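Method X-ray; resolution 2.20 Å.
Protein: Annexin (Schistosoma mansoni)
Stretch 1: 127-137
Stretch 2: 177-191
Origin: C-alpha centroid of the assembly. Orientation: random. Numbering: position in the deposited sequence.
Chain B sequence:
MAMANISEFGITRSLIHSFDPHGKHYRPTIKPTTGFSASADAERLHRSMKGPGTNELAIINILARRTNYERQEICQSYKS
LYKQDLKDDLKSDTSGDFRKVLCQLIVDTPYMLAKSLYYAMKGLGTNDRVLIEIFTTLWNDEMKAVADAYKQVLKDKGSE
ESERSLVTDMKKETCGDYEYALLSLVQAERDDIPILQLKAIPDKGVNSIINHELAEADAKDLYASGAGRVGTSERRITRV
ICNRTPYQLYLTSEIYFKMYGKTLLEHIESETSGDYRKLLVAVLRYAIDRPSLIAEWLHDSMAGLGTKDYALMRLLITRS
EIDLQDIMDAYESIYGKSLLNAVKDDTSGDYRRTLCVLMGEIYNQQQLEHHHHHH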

# COMPACT_ATOMS: atom_id res chain seq x y z
N ASN B 127 1.68 -2.06 -9.95
CA ASN B 127 1.66 -3.00 -8.84
C ASN B 127 2.96 -2.93 -8.07
O ASN B 127 3.82 -3.79 -8.21
CB ASN B 127 1.41 -4.41 -9.31
CG ASN B 127 0.88 -5.28 -8.22
OD1 ASN B 127 1.04 -4.96 -7.04
ND2 ASN B 127 0.25 -6.38 -8.59
N ASP B 128 3.10 -1.89 -7.25
CA ASP B 128 4.35 -1.59 -6.58
C ASP B 128 4.72 -2.65 -5.58
O ASP B 128 5.91 -2.94 -5.37
CB ASP B 128 4.28 -0.23 -5.93
CG ASP B 128 4.51 0.88 -6.92
OD1 ASP B 128 5.64 0.94 -7.47
OD2 ASP B 128 3.58 1.67 -7.18
N ARG B 129 3.69 -3.24 -4.99
CA ARG B 129 3.86 -4.32 -4.05
C ARG B 129 4.68 -5.44 -4.68
O ARG B 129 5.55 -6.04 -4.03
CB ARG B 129 2.48 -4.85 -3.64
CG ARG B 129 2.53 -5.98 -2.64
CD ARG B 129 1.13 -6.40 -2.19
NE ARG B 129 1.17 -7.67 -1.46
CZ ARG B 129 0.23 -8.11 -0.63
NH1 ARG B 129 -0.85 -7.37 -0.38
NH2 ARG B 129 0.37 -9.28 -0.03
N VAL B 130 4.39 -5.70 -5.95
CA VAL B 130 5.11 -6.70 -6.72
C VAL B 130 6.54 -6.21 -7.06
O VAL B 130 7.49 -6.99 -7.04
CB VAL B 130 4.32 -7.10 -8.00
CG1 VAL B 130 5.17 -7.94 -8.95
CG2 VAL B 130 3.05 -7.87 -7.61
N LEU B 131 6.70 -4.92 -7.34
CA LEU B 131 8.05 -4.40 -7.62
C LEU B 131 8.92 -4.52 -6.37
O LEU B 131 10.04 -5.04 -6.42
CB LEU B 131 8.02 -2.95 -8.09
CG LEU B 131 7.14 -2.60 -9.28
CD1 LEU B 131 7.45 -1.16 -9.81
CD2 LEU B 131 7.33 -3.65 -10.35
N ILE B 132 8.38 -4.08 -5.23
CA ILE B 132 9.09 -4.23 -3.96
C ILE B 132 9.44 -5.68 -3.66
O ILE B 132 10.59 -6.01 -3.33
CB ILE B 132 8.27 -3.68 -2.80
CG1 ILE B 132 8.03 -2.19 -3.00
CG2 ILE B 132 8.99 -3.94 -1.50
CD1 ILE B 132 7.32 -1.52 -1.85
N GLU B 133 8.45 -6.56 -3.78
CA GLU B 133 8.63 -7.98 -3.48
C GLU B 133 9.74 -8.63 -4.30
O GLU B 133 10.58 -9.39 -3.79
CB GLU B 133 7.30 -8.75 -3.70
CG GLU B 133 7.44 -10.25 -3.47
CD GLU B 133 6.70 -11.08 -4.51
OE1 GLU B 133 5.50 -10.84 -4.70
OE2 GLU B 133 7.32 -11.97 -5.14
N ILE B 134 9.73 -8.36 -5.60
CA ILE B 134 10.70 -8.95 -6.51
C ILE B 134 12.09 -8.29 -6.42
O ILE B 134 13.09 -8.98 -6.19
CB ILE B 134 10.17 -8.89 -7.96
CG1 ILE B 134 8.99 -9.86 -8.12
CG2 ILE B 134 11.29 -9.23 -8.94
CD1 ILE B 134 8.46 -9.94 -9.53
N PHE B 135 12.16 -6.97 -6.55
CA PHE B 135 13.46 -6.30 -6.54
C PHE B 135 14.22 -6.52 -5.25
O PHE B 135 15.44 -6.73 -5.27
CB PHE B 135 13.31 -4.80 -6.81
CG PHE B 135 12.91 -4.50 -8.22
CD1 PHE B 135 13.32 -5.32 -9.25
CD2 PHE B 135 12.11 -3.41 -8.50
CE1 PHE B 135 12.95 -5.04 -10.57
CE2 PHE B 135 11.73 -3.12 -9.81
CZ PHE B 135 12.15 -3.95 -10.84
N THR B 136 13.51 -6.46 -4.13
CA THR B 136 14.12 -6.76 -2.84
C THR B 136 14.94 -8.05 -2.88
O THR B 136 16.02 -8.12 -2.29
CB THR B 136 13.04 -6.88 -1.74
OG1 THR B 136 12.55 -5.58 -1.43
CG2 THR B 136 13.61 -7.50 -0.51
N THR B 137 14.45 -9.05 -3.60
CA THR B 137 15.05 -10.38 -3.57
C THR B 137 16.13 -10.64 -4.63
O THR B 137 16.62 -11.76 -4.74
CB THR B 137 13.98 -11.48 -3.70
OG1 THR B 137 13.44 -11.44 -5.02
CG2 THR B 137 12.87 -11.25 -2.69
N ASP B 177 11.03 9.73 -3.55
CA ASP B 177 12.02 8.94 -2.84
C ASP B 177 11.87 7.45 -3.11
O ASP B 177 12.86 6.72 -3.22
CB ASP B 177 11.96 9.24 -1.34
CG ASP B 177 12.18 10.72 -1.03
OD1 ASP B 177 13.07 11.33 -1.65
OD2 ASP B 177 11.45 11.28 -0.18
N TYR B 178 10.63 6.98 -3.21
CA TYR B 178 10.40 5.56 -3.44
C TYR B 178 10.93 5.17 -4.81
O TYR B 178 11.62 4.15 -4.96
CB TYR B 178 8.91 5.22 -3.33
CG TYR B 178 8.52 3.89 -3.97
CD1 TYR B 178 9.02 2.69 -3.49
CD2 TYR B 178 7.63 3.85 -5.05
CE1 TYR B 178 8.67 1.48 -4.07
CE2 TYR B 178 7.26 2.65 -5.63
CZ TYR B 178 7.78 1.47 -5.14
OH TYR B 178 7.42 0.27 -5.71
N GLU B 179 10.63 5.99 -5.81
CA GLU B 179 11.00 5.69 -7.19
C GLU B 179 12.52 5.70 -7.36
O GLU B 179 13.10 4.85 -8.04
CB GLU B 179 10.36 6.70 -8.15
CG GLU B 179 8.86 6.56 -8.30
CD GLU B 179 8.09 7.10 -7.10
OE1 GLU B 179 8.73 7.69 -6.21
OE2 GLU B 179 6.84 6.93 -7.06
N TYR B 180 13.15 6.67 -6.72
CA TYR B 180 14.59 6.78 -6.79
C TYR B 180 15.22 5.54 -6.16
O TYR B 180 16.13 4.93 -6.75
CB TYR B 180 15.07 8.06 -6.11
CG TYR B 180 16.57 8.23 -6.13
CD1 TYR B 180 17.37 7.60 -5.18
CD2 TYR B 180 17.19 9.01 -7.10
CE1 TYR B 180 18.74 7.74 -5.19
CE2 TYR B 180 18.58 9.17 -7.12
CZ TYR B 180 19.35 8.52 -6.16
OH TYR B 180 20.73 8.65 -6.14
N ALA B 181 14.73 5.14 -4.98
CA ALA B 181 15.26 3.95 -4.31
C ALA B 181 15.03 2.71 -5.15
O ALA B 181 15.91 1.86 -5.27
CB ALA B 181 14.65 3.78 -2.91
N LEU B 182 13.84 2.62 -5.73
CA LEU B 182 13.50 1.50 -6.60
C LEU B 182 14.52 1.39 -7.73
O LEU B 182 15.07 0.31 -7.97
CB LEU B 182 12.09 1.69 -7.18
CG LEU B 182 11.20 0.46 -7.34
CD1 LEU B 182 11.20 -0.35 -6.07
CD2 LEU B 182 9.76 0.87 -7.71
N LEU B 183 14.78 2.51 -8.40
CA LEU B 183 15.80 2.60 -9.46
C LEU B 183 17.20 2.20 -9.01
O LEU B 183 17.96 1.63 -9.79
CB LEU B 183 15.86 4.01 -10.05
CG LEU B 183 15.12 4.30 -11.36
CD1 LEU B 183 14.78 3.01 -12.11
CD2 LEU B 183 13.88 5.12 -11.08
N SER B 184 17.56 2.51 -7.77
CA SER B 184 18.88 2.15 -7.27
C SER B 184 19.04 0.63 -7.18
O SER B 184 20.11 0.11 -7.49
CB SER B 184 19.19 2.81 -5.92
OG SER B 184 18.54 2.14 -4.86
N LEU B 185 17.99 -0.07 -6.76
CA LEU B 185 18.05 -1.52 -6.79
C LEU B 185 18.25 -2.03 -8.22
O LEU B 185 19.06 -2.92 -8.48
CB LEU B 185 16.80 -2.17 -6.18
CG LEU B 185 16.53 -1.92 -4.69
CD1 LEU B 185 15.29 -2.68 -4.23
CD2 LEU B 185 17.76 -2.30 -3.83
N VAL B 186 17.48 -1.48 -9.15
CA VAL B 186 17.56 -1.93 -10.54
C VAL B 186 18.93 -1.54 -11.16
O VAL B 186 19.40 -2.17 -12.11
CB VAL B 186 16.39 -1.39 -11.35
CG1 VAL B 186 16.57 -1.68 -12.83
CG2 VAL B 186 15.08 -2.03 -10.84
N GLN B 187 19.58 -0.54 -10.60
CA GLN B 187 20.96 -0.22 -11.01
C GLN B 187 21.89 -1.44 -10.91
O GLN B 187 22.86 -1.54 -11.65
CB GLN B 187 21.54 0.90 -10.15
CG GLN B 187 20.80 2.22 -10.23
CD GLN B 187 20.90 2.88 -11.59
OE1 GLN B 187 21.59 2.38 -12.48
NE2 GLN B 187 20.21 4.00 -11.75
N ALA B 188 21.60 -2.36 -9.99
CA ALA B 188 22.46 -3.53 -9.79
C ALA B 188 23.89 -3.13 -9.42
O ALA B 188 24.86 -3.71 -9.93
CB ALA B 188 22.47 -4.41 -11.05
N GLU B 189 24.03 -2.12 -8.55
CA GLU B 189 25.34 -1.77 -8.02
C GLU B 189 25.35 -1.82 -6.50
O GLU B 189 25.90 -0.95 -5.85
CB GLU B 189 25.79 -0.39 -8.51
CG GLU B 189 26.24 -0.38 -9.97
CD GLU B 189 26.64 1.00 -10.44
OE1 GLU B 189 27.45 1.65 -9.74
OE2 GLU B 189 26.17 1.44 -11.52
N ARG B 190 24.71 -2.85 -5.95
CA ARG B 190 24.76 -3.07 -4.50
C ARG B 190 26.15 -3.63 -4.16
O ARG B 190 26.82 -4.18 -5.04
CB ARG B 190 23.64 -4.02 -4.07
CG ARG B 190 22.28 -3.65 -4.64
CD ARG B 190 21.21 -4.73 -4.45
NE ARG B 190 20.58 -4.57 -3.16
CZ ARG B 190 19.50 -5.22 -2.73
NH1 ARG B 190 18.85 -6.10 -3.50
NH2 ARG B 190 19.07 -4.95 -1.51
N ASP B 191 26.58 -3.49 -2.91
CA ASP B 191 27.86 -4.08 -2.52
C ASP B 191 27.87 -5.56 -2.80
O ASP B 191 26.86 -6.24 -2.63
CB ASP B 191 28.15 -3.88 -1.03
CG ASP B 191 28.21 -2.42 -0.64
OD1 ASP B 191 28.29 -1.55 -1.54
OD2 ASP B 191 28.16 -2.16 0.58
O HOH W 1 5.02 4.68 -7.67
O HOH W 2 17.42 -6.68 -0.17

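A single direct hydrogen bond joins these two helices, and it is short: Y178 OH donates to D128 OD1 at 2.6 Å. Both residues are buried and point their CA-to-CB bonds toward the opposite stretch. The acid sits in the first turn of helix 128-136, where the long phenol can reach it across axes that approach no closer than 10.3 Å and cross at 34°. D128 OD1 lies at the edge of the Y178 ring, near its plane, as favoured for an acceptor of a phenol hydroxyl, while I132 CG1 packs 3.9 Å from Y178 CE1.

Between this polar end and the R190 end the contact is apolar. L131 CD1 meets L182 CD2 at 3.7 Å, and F135, which has 84 Å² covered by the other stretch, fills the middle. V186 CG2 lies 3.6 Å from the centroid of the F135 ring and 16° off its normal, the geometry of a CH-pi contact over one face. L182 CD1 approaches the ring edge, 4.0 Å from F135 CD2, and L185 CD1 packs 3.9 Å from F135 CB. These aliphatic side chains suit the aromatic surface, offering it only carbon.

At the far end R190's long side chain carries its guanidinium to a bridging water, which donates to T136 O (2.9 Å from the water oxygen) and accepts from R190 NH2 (2.7 Å). R190 NH1 stays 3.7 Å from T136 O, so the water supplies the link there. The whole contact buries 425 Å².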